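Local coordinates for sensor protein QseC (Escherichia coli, PDB 3JZ3) that is the sensor histidine kinase of the QseB/QseC two-component system, using ATP to phosphorylate a histidine of its own and activating the flagella regulon, at residues D56-L67 and I186-H194; L70-L81 and H107-L118. All coordinates share one frame; numbering follows the deposited sequence.

Contact 1 and contact 2 hold distant chain segments together with different chemistry. Contact 1 joins the end of helix 42-61 and the linker after it to helix 186-193, and relies on side chains: apolar packing centred on leucines, with a salt bridge to one side. Contact 2 is an antiparallel pairing of strands 74-77 and 110-113, distant in sequence, together with the starts of the helices that follow them, so backbone hydrogen bonds dominate and carboxylates add bonds at its exposed side. Both are partly buried and both border the second subunit. They meet at His194, whose NE2 probably accepts from Gln114 N and whose O probably accepts from Arg111 NH2.

Contact 1 of 2, residues D56-L67 and I186-H194; sequences DQLLTLSRLDSL and IVQRIAKLH
Asp56 and Arg189 set their side chains at about a right angle where the long helix 42-61, belonging to the dimerisation and phosphoacceptor part of a histidine kinase, leans against helix 186-193 of the ATP-binding domain. The short helical segments run at 50° to each other, and side chains fill the gap between them. Asp56 turns its carboxylate away from its own backbone N (chi1 -175°), which brings OD1 to 2.8 Å from Arg189 NH1. This salt bridge is skewed, the carboxylate and guanidinium planes standing 46° apart. Thr60 comes over one face of the same guanidinium, yet its OG1 makes no hydrogen bond with it; the hydroxyl donates to Asp56 O instead, reaching that carbonyl from the face opposite to Thr60 N. Asp56 also slides past Ile186, the two side chains running in opposite directions, with Asp56 CB 3.6 Å from Ile186 CD1.

One turn on, Leu59 crosses Ile190 at about a right angle, and its CB rests near the arginine's CD. At Arg63 the chain leaves the helix through a Schellman motif, with positive phi, after which the linker bends back over Leu193. CD1 of Leu193 touches the carbonyl oxygens of Leu64, Asp65 and Ser66, while its CG is 3.9 Å from Leu67 CD2. Ile190 and Leu193 also pack on Leu121 and Leu117 of helix 115-131. Leu67 meets His194 as well, in a CH-pi contact: CD2 sits over the ring, close to its normal and 4.0 Å from the centroid. The imidazole is held at both nitrogens: NE2 probably accepts from Gln114 N, and ND1 donates back to Ile190 O in the preceding helix at 2.7 Å, with that oxygen in the ring plane.

Contact 2 of 2, residues L70-L81 and H107-L118; sequences LQDVAEIPLEDL and HSIKRTGQPLLL
Glu79 reaches across to His107 with its chain extended beyond CG, and the two oxygens of its carboxylate take separate partners. OE2 accepts from His107 ND1 at 2.9 Å, a nearly straight bond that lies in the imidazole plane but meets the carboxylate from above, the two flat groups being turned 65° apart. OE1 accepts from Ser108 N at 3.2 Å. A water lies beside this pair, accepting from Glu79 N and donating to Ile109 O, the carbonyl that also takes Leu78 N.

Glu75 adopts a different shape. Its chain bends at chi2 (-58°), curling the carboxylate back over the neighbouring strand, where Thr112 OG1 donates to the syn side of OE2. The other branch of the threonine, CG2, rests 3.8 Å from Val73 CG1. Beneath these side chains, strands 74-77 and 110-113 form a two-stranded antiparallel ribbon, separate from the five-stranded mixed sheet of the ATP-binding domain; each strand is followed by a helix, the second after the N-cap residue Gln114. Ala74 pairs with Gly113 through two backbone bonds, and Ile76 with Arg111 through two more.

On the face that carries Ile76 and Arg111, Ile76 and Pro115 cross at about a right angle, CD1 of Ile76 3.6 Å from Pro115 CG, while Ile76 CG1 approaches Leu118 CD1. Leu78 lies alongside Arg111, pointing the same way, and Trp214 packs against both. Leu81 CD2 comes to 3.9 Å from Leu118 CB. At the far end Leu70 and Leu117 meet tip to tip through their CD1 methyls. Between them and the ribbon, Gln114 folds at chi2 (55°), turning OE1 back to cap helix 115-131 by accepting from Leu116 N at 2.7 Å. Next to it, Asp72 forms a salt bridge with Arg53 of the second subunit.

Contact 1 of 2, residues D56-L67 and I186-H194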
loop_
_atom_site.group_PDB
_atom_site.type_symbol
_atom_site.label_atom_id
_atom_site.label_comp_id
_atom_site.label_asym_id
_atom_site.label_seq_id
_atom_site.Cartn_x
_atom_site.Cartn_y
_atom_site.Cartn_z
ATOM N N ASP B 56 1.351 8.677 6.287
ATOM C CA ASP B 56 1.143 9.961 6.959
ATOM C C ASP B 56 2.232 10.223 7.994
ATOM O O ASP B 56 2.838 11.295 8.003
ATOM C CB ASP B 56 -0.234 10.016 7.628
ATOM C CG ASP B 56 -0.539 11.378 8.247
ATOM O OD1 ASP B 56 -0.078 12.414 7.715
ATOM O OD2 ASP B 56 -1.254 11.411 9.270
ATOM N N GLN B 57 2.476 9.239 8.860
ATOM C CA GLN B 57 3.511 9.350 9.885
ATOM C C GLN B 57 4.881 9.560 9.249
ATOM O O GLN B 57 5.622 10.456 9.652
ATOM C CB GLN B 57 3.516 8.118 10.791
ATOM C CG GLN B 57 4.534 8.191 11.925
ATOM C CD GLN B 57 4.377 7.079 12.947
ATOM O OE1 GLN B 57 4.000 5.951 12.615
ATOM N NE2 GLN B 57 4.670 7.394 14.199
ATOM N N LEU B 58 5.198 8.755 8.237
ATOM C CA LEU B 58 6.492 8.850 7.561
ATOM C C LEU B 58 6.693 10.181 6.830
ATOM O O LEU B 58 7.812 10.696 6.777
ATOM C CB LEU B 58 6.706 7.669 6.610
ATOM C CG LEU B 58 6.847 6.276 7.234
ATOM C CD1 LEU B 58 7.028 5.221 6.151
ATOM C CD2 LEU B 58 7.994 6.215 8.231
ATOM N N LEU B 59 5.611 10.734 6.278
ATOM C CA LEU B 59 5.652 12.052 5.637
ATOM C C LEU B 59 6.004 13.146 6.638
ATOM O O LEU B 59 6.864 13.990 6.368
ATOM C CB LEU B 59 4.316 12.386 4.962
ATOM C CG LEU B 59 4.032 11.895 3.539
ATOM C CD1 LEU B 59 2.602 12.238 3.174
ATOM C CD2 LEU B 59 4.996 12.495 2.523
ATOM N N THR B 60 5.332 13.116 7.787
ATOM C CA THR B 60 5.546 14.078 8.862
ATOM C C THR B 60 6.980 14.012 9.399
ATOM O O THR B 60 7.655 15.039 9.492
ATOM C CB THR B 60 4.552 13.847 10.024
ATOM O OG1 THR B 60 3.233 13.634 9.503
ATOM C CG2 THR B 60 4.532 15.041 10.963
ATOM N N LEU B 61 7.438 12.807 9.738
ATOM C CA LEU B 61 8.773 12.614 10.315
ATOM C C LEU B 61 9.885 13.026 9.361
ATOM O O LEU B 61 10.905 13.569 9.790
ATOM C CB LEU B 61 8.980 11.165 10.768
ATOM C CG LEU B 61 8.048 10.596 11.841
ATOM C CD1 LEU B 61 8.389 9.144 12.114
ATOM C CD2 LEU B 61 8.109 11.414 13.121
ATOM N N SER B 62 9.678 12.772 8.070
ATOM C CA SER B 62 10.636 13.155 7.029
ATOM C C SER B 62 10.599 14.657 6.731
ATOM O O SER B 62 11.458 15.170 6.007
ATOM C CB SER B 62 10.365 12.364 5.749
ATOM O OG SER B 62 9.046 12.591 5.286
ATOM N N ARG B 63 9.610 15.344 7.308
ATOM C CA ARG B 63 9.320 16.767 7.055
ATOM C C ARG B 63 9.553 17.178 5.594
ATOM O O ARG B 63 10.356 18.064 5.286
ATOM C CB ARG B 63 10.020 17.696 8.069
ATOM C CG ARG B 63 11.547 17.606 8.144
ATOM C CD ARG B 63 12.105 18.310 9.386
ATOM N NE ARG B 63 11.608 19.679 9.547
ATOM C CZ ARG B 63 10.798 20.086 10.523
ATOM N NH1 ARG B 63 10.379 19.239 11.456
ATOM N NH2 ARG B 63 10.410 21.352 10.573
ATOM N N LEU B 64 8.824 16.506 4.709
ATOM C CA LEU B 64 8.986 16.652 3.272
ATOM C C LEU B 64 8.392 17.964 2.778
ATOM O O LEU B 64 7.197 18.217 2.940
ATOM C CB LEU B 64 8.336 15.467 2.563
ATOM C CG LEU B 64 8.886 15.040 1.204
ATOM C CD1 LEU B 64 10.388 14.770 1.259
ATOM C CD2 LEU B 64 8.137 13.807 0.743
ATOM N N ASP B 65 9.243 18.787 2.173
ATOM C CA ASP B 65 8.875 20.140 1.751
ATOM C C ASP B 65 8.278 20.198 0.343
ATOM O O ASP B 65 7.231 20.819 0.133
ATOM C CB ASP B 65 10.082 21.089 1.866
ATOM C CG ASP B 65 11.346 20.523 1.220
ATOM O OD1 ASP B 65 11.878 19.506 1.721
ATOM O OD2 ASP B 65 11.812 21.104 0.216
ATOM N N SER B 66 8.941 19.549 -0.613
ATOM C CA SER B 66 8.531 19.601 -2.013
ATOM C C SER B 66 8.631 18.237 -2.693
ATOM O O SER B 66 9.078 17.260 -2.091
ATOM C CB SER B 66 9.381 20.627 -2.770
ATOM O OG SER B 66 10.718 20.175 -2.903
ATOM N N LEU B 67 8.219 18.192 -3.957
ATOM C CA LEU B 67 8.276 16.979 -4.768
ATOM C C LEU B 67 9.631 16.818 -5.465
ATOM O O LEU B 67 9.857 15.834 -6.174
ATOM C CB LEU B 67 7.162 17.000 -5.823
ATOM C CG LEU B 67 5.703 17.171 -5.382
ATOM C CD1 LEU B 67 4.840 17.543 -6.574
ATOM C CD2 LEU B 67 5.172 15.917 -4.705
ATOM N N ILE B 186 -4.126 13.725 6.350
ATOM C CA ILE B 186 -3.111 13.332 5.375
ATOM C C ILE B 186 -3.494 13.927 4.021
ATOM O O ILE B 186 -2.624 14.262 3.207
ATOM C CB ILE B 186 -2.958 11.784 5.274
ATOM C CG1 ILE B 186 -1.657 11.421 4.539
ATOM C CG2 ILE B 186 -4.192 11.147 4.624
ATOM C CD1 ILE B 186 -1.487 9.933 4.205
ATOM N N VAL B 187 -4.804 14.055 3.805
ATOM C CA VAL B 187 -5.364 14.715 2.632
ATOM C C VAL B 187 -4.817 16.137 2.549
ATOM O O VAL B 187 -4.315 16.548 1.505
ATOM C CB VAL B 187 -6.912 14.718 2.666
ATOM C CG1 VAL B 187 -7.486 15.551 1.526
ATOM C CG2 VAL B 187 -7.452 13.286 2.611
ATOM N N GLN B 188 -4.882 16.866 3.662
ATOM C CA GLN B 188 -4.327 18.217 3.733
ATOM C C GLN B 188 -2.813 18.236 3.505
ATOM O O GLN B 188 -2.296 19.133 2.842
ATOM C CB GLN B 188 -4.679 18.881 5.070
ATOM N N ARG B 189 -2.118 17.236 4.042
ATOM C CA ARG B 189 -0.657 17.166 3.964
ATOM C C ARG B 189 -0.167 16.834 2.551
ATOM O O ARG B 189 0.742 17.489 2.034
ATOM C CB ARG B 189 -0.122 16.151 4.983
ATOM C CG ARG B 189 1.393 16.102 5.108
ATOM C CD ARG B 189 1.833 15.236 6.296
ATOM N NE ARG B 189 1.799 15.968 7.565
ATOM C CZ ARG B 189 0.816 15.898 8.462
ATOM N NH1 ARG B 189 -0.242 15.122 8.257
ATOM N NH2 ARG B 189 0.895 16.610 9.577
ATOM N N ILE B 190 -0.769 15.817 1.940
ATOM C CA ILE B 190 -0.438 15.424 0.571
ATOM C C ILE B 190 -0.768 16.557 -0.403
ATOM O O ILE B 190 0.043 16.890 -1.271
ATOM C CB ILE B 190 -1.162 14.117 0.169
ATOM C CG1 ILE B 190 -0.490 12.917 0.837
ATOM C CG2 ILE B 190 -1.189 13.941 -1.349
ATOM C CD1 ILE B 190 -1.331 11.652 0.814
ATOM N N ALA B 191 -1.953 17.144 -0.241
ATOM C CA ALA B 191 -2.378 18.276 -1.057
ATOM C C ALA B 191 -1.353 19.406 -1.012
ATOM O O ALA B 191 -0.910 19.884 -2.059
ATOM C CB ALA B 191 -3.748 18.778 -0.606
ATOM N N LYS B 192 -0.968 19.806 0.203
ATOM C CA LYS B 192 -0.019 20.903 0.423
ATOM C C LYS B 192 1.327 20.615 -0.228
ATOM O O LYS B 192 1.951 21.509 -0.796
ATOM C CB LYS B 192 0.163 21.176 1.921
ATOM N N LEU B 193 1.757 19.360 -0.152
ATOM C CA LEU B 193 2.989 18.918 -0.795
ATOM C C LEU B 193 2.921 19.084 -2.318
ATOM O O LEU B 193 3.928 19.389 -2.956
ATOM C CB LEU B 193 3.283 17.462 -0.414
ATOM C CG LEU B 193 4.514 16.740 -0.967
ATOM C CD1 LEU B 193 5.805 17.318 -0.405
ATOM C CD2 LEU B 193 4.420 15.258 -0.658
ATOM N N HIS B 194 1.728 18.898 -2.882
ATOM C CA HIS B 194 1.507 19.005 -4.326
ATOM C C HIS B 194 1.103 20.409 -4.781
ATOM O O HIS B 194 0.739 20.609 -5.943
ATOM C CB HIS B 194 0.435 18.007 -4.760
ATOM C CG HIS B 194 0.889 16.584 -4.728
ATOM N ND1 HIS B 194 0.873 15.824 -3.580
ATOM C CD2 HIS B 194 1.376 15.785 -5.704
ATOM C CE1 HIS B 194 1.331 14.615 -3.850
ATOM N NE2 HIS B 194 1.643 14.565 -5.133
#

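Contact 2 of 2, residues L70-L81 and H107-L118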
loop_
_atom_site.group_PDB
_atom_site.type_symbol
_atom_site.label_atom_id
_atom_site.label_comp_id
_atom_site.label_asym_id
_atom_site.label_seq_id
_atom_site.Cartn_x
_atom_site.Cartn_y
_atom_site.Cartn_z
ATOM N N LEU B 70 11.510 13.470 -4.488
ATOM C CA LEU B 70 10.698 12.263 -4.334
ATOM C C LEU B 70 10.832 11.320 -5.515
ATOM O O LEU B 70 10.880 11.759 -6.664
ATOM C CB LEU B 70 9.220 12.611 -4.149
ATOM C CG LEU B 70 8.620 12.643 -2.747
ATOM C CD1 LEU B 70 7.156 13.018 -2.848
ATOM C CD2 LEU B 70 8.787 11.307 -2.037
ATOM N N GLN B 71 10.879 10.024 -5.213
ATOM C CA GLN B 71 10.908 8.978 -6.230
ATOM C C GLN B 71 9.639 9.014 -7.068
ATOM O O GLN B 71 8.550 9.253 -6.545
ATOM C CB GLN B 71 11.035 7.590 -5.586
ATOM C CG GLN B 71 12.328 7.330 -4.817
ATOM C CD GLN B 71 13.515 7.046 -5.718
ATOM O OE1 GLN B 71 14.069 7.952 -6.341
ATOM N NE2 GLN B 71 13.923 5.782 -5.779
ATOM N N ASP B 72 9.803 8.787 -8.370
ATOM C CA ASP B 72 8.693 8.583 -9.310
ATOM C C ASP B 72 7.731 9.766 -9.461
ATOM O O ASP B 72 6.576 9.582 -9.842
ATOM C CB ASP B 72 7.927 7.292 -8.978
ATOM C CG ASP B 72 8.817 6.062 -9.002
ATOM O OD1 ASP B 72 9.374 5.745 -10.075
ATOM O OD2 ASP B 72 8.955 5.405 -7.947
ATOM N N VAL B 73 8.207 10.974 -9.175
ATOM C CA VAL B 73 7.431 12.182 -9.443
ATOM C C VAL B 73 7.321 12.387 -10.953
ATOM O O VAL B 73 8.325 12.368 -11.667
ATOM C CB VAL B 73 8.038 13.423 -8.758
ATOM C CG1 VAL B 73 7.480 14.710 -9.356
ATOM C CG2 VAL B 73 7.761 13.379 -7.267
ATOM N N ALA B 74 6.090 12.554 -11.428
ATOM C CA ALA B 74 5.813 12.662 -12.854
ATOM C C ALA B 74 4.583 13.533 -13.112
ATOM O O ALA B 74 3.963 14.049 -12.176
ATOM C CB ALA B 74 5.621 11.274 -13.454
ATOM N N GLU B 75 4.246 13.709 -14.385
ATOM C CA GLU B 75 3.019 14.395 -14.760
ATOM C C GLU B 75 1.874 13.395 -14.672
ATOM O O GLU B 75 1.877 12.371 -15.360
ATOM C CB GLU B 75 3.130 14.992 -16.168
ATOM C CG GLU B 75 4.173 16.106 -16.312
ATOM C CD GLU B 75 3.938 17.279 -15.371
ATOM O OE1 GLU B 75 2.800 17.800 -15.321
ATOM O OE2 GLU B 75 4.899 17.682 -14.681
ATOM N N ILE B 76 0.912 13.685 -13.803
ATOM C CA ILE B 76 -0.176 12.752 -13.534
ATOM C C ILE B 76 -1.453 13.177 -14.257
ATOM O O ILE B 76 -1.967 14.271 -14.015
ATOM C CB ILE B 76 -0.441 12.591 -12.001
ATOM C CG1 ILE B 76 0.866 12.344 -11.225
ATOM C CG2 ILE B 76 -1.470 11.486 -11.730
ATOM C CD1 ILE B 76 1.728 11.186 -11.750
ATOM N N PRO B 77 -1.965 12.312 -15.150
ATOM C CA PRO B 77 -3.268 12.560 -15.766
ATOM C C PRO B 77 -4.377 12.282 -14.748
ATOM O O PRO B 77 -4.550 11.141 -14.308
ATOM C CB PRO B 77 -3.325 11.553 -16.927
ATOM C CG PRO B 77 -1.980 10.858 -16.956
ATOM C CD PRO B 77 -1.362 11.049 -15.615
ATOM N N LEU B 78 -5.108 13.328 -14.378
ATOM C CA LEU B 78 -6.083 13.244 -13.291
ATOM C C LEU B 78 -7.357 12.472 -13.623
ATOM O O LEU B 78 -8.005 11.951 -12.714
ATOM C CB LEU B 78 -6.408 14.635 -12.735
ATOM C CG LEU B 78 -5.242 15.368 -12.059
ATOM C CD1 LEU B 78 -5.747 16.615 -11.386
ATOM C CD2 LEU B 78 -4.500 14.490 -11.047
ATOM N N GLU B 79 -7.706 12.395 -14.909
ATOM C CA GLU B 79 -8.818 11.546 -15.363
ATOM C C GLU B 79 -8.602 10.100 -14.922
ATOM O O GLU B 79 -9.454 9.508 -14.255
ATOM C CB GLU B 79 -8.967 11.588 -16.890
ATOM C CG GLU B 79 -9.785 12.748 -17.421
ATOM C CD GLU B 79 -9.893 12.744 -18.944
ATOM O OE1 GLU B 79 -8.896 13.080 -19.631
ATOM O OE2 GLU B 79 -10.987 12.411 -19.452
ATOM N N ASP B 80 -7.444 9.560 -15.299
ATOM C CA ASP B 80 -7.073 8.175 -15.030
ATOM C C ASP B 80 -7.032 7.870 -13.533
ATOM O O ASP B 80 -7.542 6.845 -13.100
ATOM C CB ASP B 80 -5.720 7.860 -15.673
ATOM C CG ASP B 80 -5.690 8.164 -17.170
ATOM O OD1 ASP B 80 -6.668 8.738 -17.704
ATOM O OD2 ASP B 80 -4.674 7.829 -17.816
ATOM N N LEU B 81 -6.433 8.773 -12.762
ATOM C CA LEU B 81 -6.344 8.656 -11.308
ATOM C C LEU B 81 -7.723 8.580 -10.645
ATOM O O LEU B 81 -7.954 7.738 -9.775
ATOM C CB LEU B 81 -5.555 9.838 -10.740
ATOM C CG LEU B 81 -5.332 9.937 -9.229
ATOM C CD1 LEU B 81 -4.204 9.026 -8.802
ATOM C CD2 LEU B 81 -5.031 11.374 -8.831
ATOM N N HIS B 107 -10.617 17.568 -19.520
ATOM C CA HIS B 107 -9.876 16.421 -20.005
ATOM C C HIS B 107 -8.445 16.847 -20.278
ATOM O O HIS B 107 -8.150 18.046 -20.327
ATOM C CB HIS B 107 -10.545 15.869 -21.265
ATOM C CG HIS B 107 -12.024 15.678 -21.120
ATOM N ND1 HIS B 107 -12.577 14.561 -20.528
ATOM C CD2 HIS B 107 -13.064 16.477 -21.457
ATOM C CE1 HIS B 107 -13.893 14.674 -20.523
ATOM N NE2 HIS B 107 -14.214 15.829 -21.077
ATOM N N SER B 108 -7.559 15.865 -20.437
ATOM C CA SER B 108 -6.126 16.113 -20.630
ATOM C C SER B 108 -5.542 17.032 -19.553
ATOM O O SER B 108 -4.706 17.891 -19.841
ATOM C CB SER B 108 -5.853 16.674 -22.032
ATOM O OG SER B 108 -6.366 15.811 -23.035
ATOM N N ILE B 109 -5.998 16.846 -18.317
ATOM C CA ILE B 109 -5.503 17.609 -17.172
ATOM C C ILE B 109 -4.363 16.839 -16.500
ATOM O O ILE B 109 -4.537 15.691 -16.084
ATOM C CB ILE B 109 -6.638 17.921 -16.148
ATOM C CG1 ILE B 109 -7.817 18.642 -16.827
ATOM C CG2 ILE B 109 -6.110 18.718 -14.958
ATOM C CD1 ILE B 109 -7.469 19.961 -17.564
ATOM N N LYS B 110 -3.199 17.475 -16.413
ATOM C CA LYS B 110 -2.013 16.837 -15.849
ATOM C C LYS B 110 -1.413 17.688 -14.739
ATOM O O LYS B 110 -1.217 18.893 -14.908
ATOM C CB LYS B 110 -0.963 16.570 -16.930
ATOM C CG LYS B 110 -1.418 15.639 -18.047
ATOM C CD LYS B 110 -0.244 15.209 -18.915
ATOM C CE LYS B 110 -0.697 14.408 -20.127
ATOM N NZ LYS B 110 -1.349 15.267 -21.162
ATOM N N ARG B 111 -1.138 17.055 -13.604
ATOM C CA ARG B 111 -0.459 17.718 -12.493
ATOM C C ARG B 111 0.836 16.999 -12.155
ATOM O O ARG B 111 0.942 15.781 -12.311
ATOM C CB ARG B 111 -1.354 17.781 -11.253
ATOM C CG ARG B 111 -2.435 18.853 -11.303
ATOM C CD ARG B 111 -1.847 20.262 -11.293
ATOM N NE ARG B 111 -1.253 20.626 -10.006
ATOM C CZ ARG B 111 -0.807 21.841 -9.702
ATOM N NH1 ARG B 111 -0.880 22.826 -10.590
ATOM N NH2 ARG B 111 -0.291 22.078 -8.502
ATOM N N THR B 112 1.822 17.764 -11.702
ATOM C CA THR B 112 3.081 17.203 -11.251
ATOM C C THR B 112 2.859 16.625 -9.860
ATOM O O THR B 112 2.399 17.320 -8.952
ATOM C CB THR B 112 4.200 18.269 -11.233
ATOM O OG1 THR B 112 4.283 18.891 -12.522
ATOM C CG2 THR B 112 5.554 17.639 -10.901
ATOM N N GLY B 113 3.158 15.344 -9.704
ATOM C CA GLY B 113 2.964 14.700 -8.418
ATOM C C GLY B 113 3.507 13.297 -8.297
ATOM O O GLY B 113 3.970 12.702 -9.270
ATOM N N GLN B 114 3.452 12.784 -7.075
ATOM C CA GLN B 114 3.789 11.405 -6.780
ATOM C C GLN B 114 2.482 10.590 -6.830
ATOM O O GLN B 114 1.552 10.850 -6.061
ATOM C CB GLN B 114 4.539 11.341 -5.431
ATOM C CG GLN B 114 4.429 10.054 -4.606
ATOM C CD GLN B 114 4.818 8.797 -5.344
ATOM O OE1 GLN B 114 3.962 8.004 -5.697
ATOM N NE2 GLN B 114 6.108 8.607 -5.575
ATOM N N PRO B 115 2.400 9.626 -7.771
ATOM C CA PRO B 115 1.184 8.865 -8.096
ATOM C C PRO B 115 0.542 8.135 -6.913
ATOM O O PRO B 115 -0.677 8.186 -6.752
ATOM C CB PRO B 115 1.672 7.838 -9.130
ATOM C CG PRO B 115 2.907 8.411 -9.698
ATOM C CD PRO B 115 3.543 9.210 -8.605
ATOM N N LEU B 116 1.354 7.454 -6.109
ATOM C CA LEU B 116 0.845 6.705 -4.962
ATOM C C LEU B 116 0.246 7.620 -3.907
ATOM O O LEU B 116 -0.812 7.319 -3.347
ATOM C CB LEU B 116 1.945 5.841 -4.352
ATOM C CG LEU B 116 2.103 4.405 -4.862
ATOM C CD1 LEU B 116 2.191 4.285 -6.388
ATOM C CD2 LEU B 116 3.325 3.798 -4.215
ATOM N N LEU B 117 0.916 8.738 -3.646
ATOM C CA LEU B 117 0.412 9.727 -2.707
ATOM C C LEU B 117 -0.900 10.343 -3.183
ATOM O O LEU B 117 -1.828 10.509 -2.390
ATOM C CB LEU B 117 1.459 10.809 -2.428
ATOM C CG LEU B 117 2.736 10.385 -1.682
ATOM C CD1 LEU B 117 3.580 11.599 -1.345
ATOM C CD2 LEU B 117 2.446 9.573 -0.417
ATOM N N LEU B 118 -0.993 10.660 -4.472
ATOM C CA LEU B 118 -2.231 11.244 -5.006
ATOM C C LEU B 118 -3.367 10.233 -4.997
ATOM O O LEU B 118 -4.530 10.592 -4.796
ATOM C CB LEU B 118 -2.034 11.818 -6.410
ATOM C CG LEU B 118 -1.325 13.172 -6.480
ATOM C CD1 LEU B 118 -1.342 13.692 -7.908
ATOM C CD2 LEU B 118 -1.951 14.192 -5.522
HETATM O O HOH W 1 -6.282 13.898 -17.234
#